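Local structure of peroxinectin A (Dictyostelium discoideum, 6ERC) at residues 81-86 and 294-299; 393-398 and 451-456. The protein catalyses the hydrogen peroxide-dependent oxidation of phenolic donors, iodide and thiocyanate as a secreted haem peroxidase of the animal type. All coordinates share one frame; numbering follows the deposited sequence.

Interaction 1. Residues 81-86 and 294-299; sequences HNMALS and NEFTTT. With NA (sodium ion), chain K; HEM (protoporphyrin IX containing Fe), chain F.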
loop_
_atom_site.group_PDB
_atom_site.type_symbol
_atom_site.label_atom_id
_atom_site.label_comp_id
_atom_site.label_asym_id
_atom_site.label_seq_id
_atom_site.Cartn_x
_atom_site.Cartn_y
_atom_site.Cartn_z
ATOM N N HIS A 81 2.665 -1.609 2.094
ATOM C CA HIS A 81 2.780 -2.761 2.979
ATOM C C HIS A 81 4.062 -2.736 3.805
ATOM O O HIS A 81 4.213 -3.571 4.704
ATOM C CB HIS A 81 2.698 -4.053 2.165
ATOM C CG HIS A 81 1.357 -4.286 1.541
ATOM N ND1 HIS A 81 1.126 -5.286 0.621
ATOM C CD2 HIS A 81 0.174 -3.647 1.704
ATOM C CE1 HIS A 81 -0.140 -5.254 0.244
ATOM N NE2 HIS A 81 -0.739 -4.267 0.886
ATOM N N ASN A 82 4.980 -1.812 3.524
ATOM C CA ASN A 82 6.137 -1.573 4.374
ATOM C C ASN A 82 5.884 -0.513 5.437
ATOM O O ASN A 82 6.790 -0.230 6.228
ATOM C CB ASN A 82 7.343 -1.138 3.528
ATOM C CG ASN A 82 8.119 -2.309 2.962
ATOM O OD1 ASN A 82 8.974 -2.883 3.637
ATOM N ND2 ASN A 82 7.836 -2.660 1.714
ATOM N N MET A 83 4.689 0.073 5.486
ATOM C CA MET A 83 4.498 1.286 6.277
ATOM C C MET A 83 3.261 1.277 7.166
ATOM O O MET A 83 3.338 1.743 8.304
ATOM C CB MET A 83 4.441 2.496 5.331
ATOM C CG MET A 83 5.714 2.715 4.531
ATOM S SD MET A 83 5.626 4.130 3.415
ATOM C CE MET A 83 5.451 5.470 4.582
ATOM N N ALA A 84 2.122 0.783 6.682
ATOM C CA ALA A 84 0.877 0.971 7.416
ATOM C C ALA A 84 -0.056 -0.219 7.251
ATOM O O ALA A 84 -0.150 -0.804 6.170
ATOM C CB ALA A 84 0.163 2.245 6.953
ATOM N N LEU A 85 -0.756 -0.557 8.334
ATOM C CA LEU A 85 -1.843 -1.529 8.296
ATOM C C LEU A 85 -2.927 -1.076 9.260
ATOM O O LEU A 85 -2.670 -0.927 10.458
ATOM C CB LEU A 85 -1.364 -2.934 8.669
ATOM C CG LEU A 85 -2.474 -3.991 8.721
ATOM C CD1 LEU A 85 -2.981 -4.299 7.322
ATOM C CD2 LEU A 85 -2.002 -5.253 9.415
ATOM N N SER A 86 -4.136 -0.869 8.741
ATOM C CA SER A 86 -5.281 -0.495 9.571
ATOM C C SER A 86 -6.038 -1.769 9.932
ATOM O O SER A 86 -7.083 -2.098 9.369
ATOM C CB SER A 86 -6.163 0.507 8.839
ATOM O OG SER A 86 -5.448 1.701 8.572
ATOM N N ASN A 294 -2.575 9.616 9.643
ATOM C CA ASN A 294 -3.862 8.993 9.367
ATOM C C ASN A 294 -4.374 9.364 7.984
ATOM O O ASN A 294 -4.999 8.537 7.310
ATOM C CB ASN A 294 -4.874 9.398 10.437
ATOM C CG ASN A 294 -5.942 8.354 10.650
ATOM O OD1 ASN A 294 -6.593 7.912 9.702
ATOM N ND2 ASN A 294 -6.118 7.938 11.899
ATOM N N GLU A 295 -4.108 10.591 7.539
ATOM C CA GLU A 295 -4.586 11.023 6.231
ATOM C C GLU A 295 -3.790 10.380 5.105
ATOM O O GLU A 295 -4.335 10.148 4.021
ATOM C CB GLU A 295 -4.517 12.546 6.118
ATOM C CG GLU A 295 -5.350 13.299 7.151
ATOM C CD GLU A 295 -4.670 13.382 8.509
ATOM O OE1 GLU A 295 -3.645 12.696 8.708
ATOM O OE2 GLU A 295 -5.160 14.138 9.375
ATOM N N PHE A 296 -2.509 10.088 5.341
ATOM C CA PHE A 296 -1.673 9.482 4.308
ATOM C C PHE A 296 -2.204 8.112 3.914
ATOM O O PHE A 296 -2.518 7.861 2.745
ATOM C CB PHE A 296 -0.227 9.381 4.804
ATOM C CG PHE A 296 0.691 8.629 3.873
ATOM C CD1 PHE A 296 1.295 9.269 2.802
ATOM C CD2 PHE A 296 0.961 7.284 4.079
ATOM C CE1 PHE A 296 2.144 8.580 1.947
ATOM C CE2 PHE A 296 1.812 6.590 3.226
ATOM C CZ PHE A 296 2.402 7.240 2.162
ATOM N N THR A 297 -2.317 7.206 4.885
ATOM C CA THR A 297 -2.721 5.843 4.572
ATOM C C THR A 297 -4.216 5.734 4.299
ATOM O O THR A 297 -4.629 4.932 3.455
ATOM C CB THR A 297 -2.316 4.904 5.713
ATOM O OG1 THR A 297 -2.545 3.547 5.321
ATOM C CG2 THR A 297 -3.099 5.194 6.984
ATOM N N THR A 298 -5.036 6.530 4.985
ATOM C CA THR A 298 -6.482 6.418 4.825
ATOM C C THR A 298 -6.972 7.111 3.558
ATOM O O THR A 298 -7.893 6.618 2.900
ATOM C CB THR A 298 -7.192 7.004 6.046
ATOM O OG1 THR A 298 -6.628 6.455 7.245
ATOM C CG2 THR A 298 -8.680 6.690 6.001
ATOM N N THR A 299 -6.371 8.248 3.197
ATOM C CA THR A 299 -6.911 9.100 2.140
ATOM C C THR A 299 -5.949 9.241 0.968
ATOM O O THR A 299 -6.248 8.749 -0.123
ATOM C CB THR A 299 -7.271 10.469 2.723
ATOM O OG1 THR A 299 -7.987 10.296 3.953
ATOM C CG2 THR A 299 -8.131 11.259 1.743
HETATM NA NA NA K . 7.730 -1.239 8.242
HETATM C CHA HEM F . -5.698 -0.725 1.581
HETATM C CHB HEM F . -6.659 -3.967 -1.875
HETATM C CHC HEM F . -3.561 -1.683 -4.851
HETATM C CHD HEM F . -2.795 1.691 -1.461
HETATM C C1A HEM F . -6.269 -1.759 0.881
HETATM C C2A HEM F . -7.357 -2.587 1.337
HETATM C C3A HEM F . -7.632 -3.485 0.387
HETATM C C4A HEM F . -6.715 -3.253 -0.706
HETATM C CMA HEM F . -8.716 -4.584 0.428
HETATM C CAA HEM F . -8.065 -2.419 2.692
HETATM C CBA HEM F . -9.478 -1.940 2.393
HETATM C CGA HEM F . -10.041 -1.222 3.592
HETATM O O1A HEM F . -9.488 -0.161 3.980
HETATM O O2A HEM F . -11.054 -1.706 4.157
HETATM C C1B HEM F . -5.888 -3.636 -2.963
HETATM C C2B HEM F . -5.829 -4.387 -4.192
HETATM C C3B HEM F . -4.971 -3.765 -5.018
HETATM C C4B HEM F . -4.462 -2.594 -4.332
HETATM C CMB HEM F . -6.644 -5.676 -4.417
HETATM C CAB HEM F . -4.543 -4.136 -6.457
HETATM C CBB HEM F . -5.064 -5.164 -7.135
HETATM C C1C HEM F . -3.085 -0.563 -4.204
HETATM C C2C HEM F . -2.151 0.411 -4.741
HETATM C C3C HEM F . -1.938 1.349 -3.793
HETATM C C4C HEM F . -2.735 0.983 -2.642
HETATM C CMC HEM F . -1.578 0.289 -6.169
HETATM C CAC HEM F . -1.062 2.629 -3.756
HETATM C CBC HEM F . -0.274 3.067 -4.740
HETATM C C1D HEM F . -3.478 1.307 -0.333
HETATM C C2D HEM F . -3.421 1.959 0.955
HETATM C C3D HEM F . -4.231 1.293 1.783
HETATM C C4D HEM F . -4.813 0.189 1.061
HETATM C CMD HEM F . -2.586 3.218 1.268
HETATM C CAD HEM F . -4.502 1.580 3.270
HETATM C CBD HEM F . -3.309 0.993 4.019
HETATM C CGD HEM F . -3.723 0.450 5.365
HETATM O O1D HEM F . -4.177 -0.722 5.420
HETATM O O2D HEM F . -3.599 1.169 6.388
HETATM N NA HEM F . -5.898 -2.194 -0.372
HETATM N NB HEM F . -5.044 -2.549 -3.079
HETATM N NC HEM F . -3.416 -0.181 -2.922
HETATM N ND HEM F . -4.336 0.230 -0.231
HETATM FE FE HEM F . -4.642 -1.171 -1.618
#

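Interaction 2. Residues 393-398 and 451-456; sequences PPYNSL and GQTFYL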
loop_
_atom_site.group_PDB
_atom_site.type_symbol
_atom_site.label_atom_id
_atom_site.label_comp_id
_atom_site.label_asym_id
_atom_site.label_seq_id
_atom_site.Cartn_x
_atom_site.Cartn_y
_atom_site.Cartn_z
ATOM N N PRO A 393 -11.603 14.734 7.890
ATOM C CA PRO A 393 -12.431 15.926 7.672
ATOM C C PRO A 393 -12.930 16.002 6.241
ATOM O O PRO A 393 -12.420 15.298 5.356
ATOM C CB PRO A 393 -11.472 17.085 7.985
ATOM C CG PRO A 393 -10.466 16.504 8.883
ATOM C CD PRO A 393 -10.280 15.087 8.431
ATOM N N PRO A 394 -13.929 16.842 5.974
ATOM C CA PRO A 394 -14.370 17.052 4.591
ATOM C C PRO A 394 -13.281 17.672 3.728
ATOM O O PRO A 394 -12.308 18.251 4.215
ATOM C CB PRO A 394 -15.565 17.999 4.742
ATOM C CG PRO A 394 -16.054 17.772 6.123
ATOM C CD PRO A 394 -14.843 17.471 6.943
ATOM N N TYR A 395 -13.479 17.555 2.413
ATOM C CA TYR A 395 -12.498 18.017 1.436
ATOM C C TYR A 395 -12.019 19.433 1.744
ATOM O O TYR A 395 -10.818 19.677 1.898
ATOM C CB TYR A 395 -13.110 17.931 0.035
ATOM C CG TYR A 395 -12.249 18.480 -1.081
ATOM C CD1 TYR A 395 -11.026 17.899 -1.397
ATOM C CD2 TYR A 395 -12.676 19.564 -1.839
ATOM C CE1 TYR A 395 -10.246 18.397 -2.424
ATOM C CE2 TYR A 395 -11.904 20.066 -2.866
ATOM C CZ TYR A 395 -10.692 19.481 -3.157
ATOM O OH TYR A 395 -9.924 19.985 -4.183
ATOM N N ASN A 396 -12.950 20.386 1.840
ATOM C CA ASN A 396 -12.551 21.774 2.059
ATOM C C ASN A 396 -11.972 21.988 3.452
ATOM O O ASN A 396 -11.109 22.854 3.633
ATOM C CB ASN A 396 -13.736 22.714 1.830
ATOM C CG ASN A 396 -13.621 23.499 0.529
ATOM O OD1 ASN A 396 -12.540 23.615 -0.050
ATOM N ND2 ASN A 396 -14.738 24.053 0.071
ATOM N N SER A 397 -12.427 21.223 4.449
ATOM C CA SER A 397 -11.845 21.341 5.782
ATOM C C SER A 397 -10.400 20.855 5.793
ATOM O O SER A 397 -9.535 21.475 6.421
ATOM C CB SER A 397 -12.677 20.555 6.793
ATOM O OG SER A 397 -12.132 20.676 8.097
ATOM N N LEU A 398 -10.121 19.749 5.103
ATOM C CA LEU A 398 -8.756 19.239 5.039
ATOM C C LEU A 398 -7.824 20.258 4.396
ATOM O O LEU A 398 -6.736 20.535 4.914
ATOM C CB LEU A 398 -8.729 17.919 4.266
ATOM C CG LEU A 398 -7.359 17.267 4.070
ATOM C CD1 LEU A 398 -6.714 16.954 5.409
ATOM C CD2 LEU A 398 -7.491 16.009 3.233
ATOM N N GLY A 451 -3.292 15.005 -7.524
ATOM C CA GLY A 451 -3.694 16.384 -7.364
ATOM C C GLY A 451 -2.899 17.091 -6.283
ATOM O O GLY A 451 -2.081 16.506 -5.572
ATOM N N GLN A 452 -3.162 18.393 -6.162
ATOM C CA GLN A 452 -2.450 19.212 -5.188
ATOM C C GLN A 452 -2.615 18.662 -3.777
ATOM O O GLN A 452 -1.642 18.555 -3.023
ATOM C CB GLN A 452 -2.952 20.653 -5.264
ATOM C CG GLN A 452 -2.205 21.622 -4.370
ATOM C CD GLN A 452 -2.904 22.960 -4.263
ATOM O OE1 GLN A 452 -4.126 23.026 -4.116
ATOM N NE2 GLN A 452 -2.132 24.038 -4.342
ATOM N N THR A 453 -3.844 18.312 -3.399
ATOM C CA THR A 453 -4.098 17.870 -2.032
ATOM C C THR A 453 -3.338 16.584 -1.725
ATOM O O THR A 453 -2.551 16.523 -0.774
ATOM C CB THR A 453 -5.599 17.681 -1.816
ATOM O OG1 THR A 453 -6.278 18.902 -2.126
ATOM C CG2 THR A 453 -5.889 17.300 -0.373
ATOM N N PHE A 454 -3.570 15.538 -2.519
ATOM C CA PHE A 454 -2.861 14.282 -2.306
ATOM C C PHE A 454 -1.352 14.477 -2.419
ATOM O O PHE A 454 -0.580 13.864 -1.674
ATOM C CB PHE A 454 -3.349 13.231 -3.306
ATOM C CG PHE A 454 -4.704 12.646 -2.982
ATOM C CD1 PHE A 454 -5.461 13.126 -1.924
ATOM C CD2 PHE A 454 -5.209 11.599 -3.734
ATOM C CE1 PHE A 454 -6.695 12.574 -1.631
ATOM C CE2 PHE A 454 -6.443 11.048 -3.446
ATOM C CZ PHE A 454 -7.185 11.536 -2.393
ATOM N N TYR A 455 -0.915 15.334 -3.343
ATOM C CA TYR A 455 0.506 15.637 -3.473
ATOM C C TYR A 455 1.089 16.104 -2.145
ATOM O O TYR A 455 2.147 15.633 -1.712
ATOM C CB TYR A 455 0.699 16.704 -4.551
ATOM C CG TYR A 455 2.131 17.091 -4.831
ATOM C CD1 TYR A 455 2.812 17.970 -3.999
ATOM C CD2 TYR A 455 2.792 16.603 -5.947
ATOM C CE1 TYR A 455 4.115 18.335 -4.262
ATOM C CE2 TYR A 455 4.095 16.962 -6.218
ATOM C CZ TYR A 455 4.753 17.829 -5.374
ATOM O OH TYR A 455 6.053 18.192 -5.643
ATOM N N LEU A 456 0.403 17.037 -1.480
ATOM C CA LEU A 456 0.930 17.608 -0.246
ATOM C C LEU A 456 1.001 16.564 0.863
ATOM O O LEU A 456 1.979 16.522 1.618
ATOM C CB LEU A 456 0.069 18.796 0.182
ATOM C CG LEU A 456 0.667 19.754 1.216
ATOM C CD1 LEU A 456 0.076 21.143 1.041
ATOM C CD2 LEU A 456 0.440 19.260 2.639
#

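Interaction 1. Residues 81-86 and 294-299
A84 and T297 bring the irregular chain of 81-86 closest to helix 294-299, their CA atoms 6.7 Å apart, with no hydrogen bond running directly between the two segments. The A84 methyl lies against the hydroxyl branch of T297, CB to OG1 at 3.4 Å. That hydroxyl stands anti to the T297 backbone nitrogen (chi1 -172°) and reaches a haem propionate, OG1 to HEM O2D at 2.8 Å. From the loop, the hydroxyl of S86 grips the same oxygen, OG to HEM O2D at 2.9 Å, so the carboxylate joins the two segments where they do not bond to each other. Its second oxygen takes a weak bond from the S86 amide, N to HEM O1D at 3.3 Å. Beside the A84-T297 contact, M83 and F296 cross at about a right angle. The M83 chain bends at its last torsion (chi3 64°), and its methyl meets the ring obliquely, CE to F296 CE2 at 4.0 Å.

The loop begins with H81, the predicted proton acceptor, placed as in a distal histidine with H81 NE2 to HEM FE at 5.6 Å. The carbonyl of N82 binds sodium, O to NA at 2.4 Å, in a site completed by G147, Y149, D151 and N153. The loop leads from helix 70-80 to strand 88-89; I80 of that helix touches both F296 and T297, helix 379-390 places H390 beside S86, and helix 452-467 packs F462 and T465 on M83.

Interaction 2. Residues 393-398 and 451-456
The first turns of two helices, 395-401 and 452-467, meet through Y395 and L398 on one side and T453 on the other. P394 and G451 occupy the N-cap positions, and each opening turn is closed by a backbone bond, L398 N to P394 O and Y455 N to G451 O, both 2.8 Å. The helices keep some distance: even the nearest CA atoms, of L398 and T453, are 8.6 Å apart, and the side chains span the gap.

T453 supplies one branch to each partner. Its methyl, anti to the backbone nitrogen, touches an end methyl of L398, CG2 to CD2 at 4.2 Å. The hydroxyl, turned beside that nitrogen (chi1 -56°), comes to the Y395 ring obliquely, OG1 to CE1 at 4.0 Å. T453 thus sits against a methyl and a ring carbon at once, and both pairs are plain van der Waals contacts.

The polar ends are joined indirectly. Y395 OH and T453 OG1 stand 4.3 Å apart, too far for a bond to each other, but both are hydrogen-bonded to the same carboxylate oxygen, OE2 of E442. This acid lies just beyond helix 435-441, and its charge is probably eased by the two hydroxyls; R399 bonds to Q452 OE1 and weakly to T453 OG1. All three touching residues are buried. The contact is helix packing at a distance from the haem and the metal sites, with a shared acid tying two helix starts together in the mainly helical fold of an animal haem peroxidase.

How the interactions relate
The centres of the two interactions lie 16 Å apart, and both segments of interaction 1 precede those of interaction 2 in the chain. Helix 294-300 connects them directly: the T299 carbonyl meets the F454 ring, O to CZ at 3.7 Å. On the same helix E295 touches L398, with E295 CG to L398 CD1 at 4.3 Å. Helix 452-467 forms a second connection, beginning in interaction 2 and packing further along its length on M83 and F296 of interaction 1. Their relation to the cofactor differs. Interaction 1 holds a haem propionate, and its segment 81-86 carries the predicted proton acceptor H81, whereas in interaction 2 the nearest atoms of the L398 side chain and the haem are about 14 Å apart.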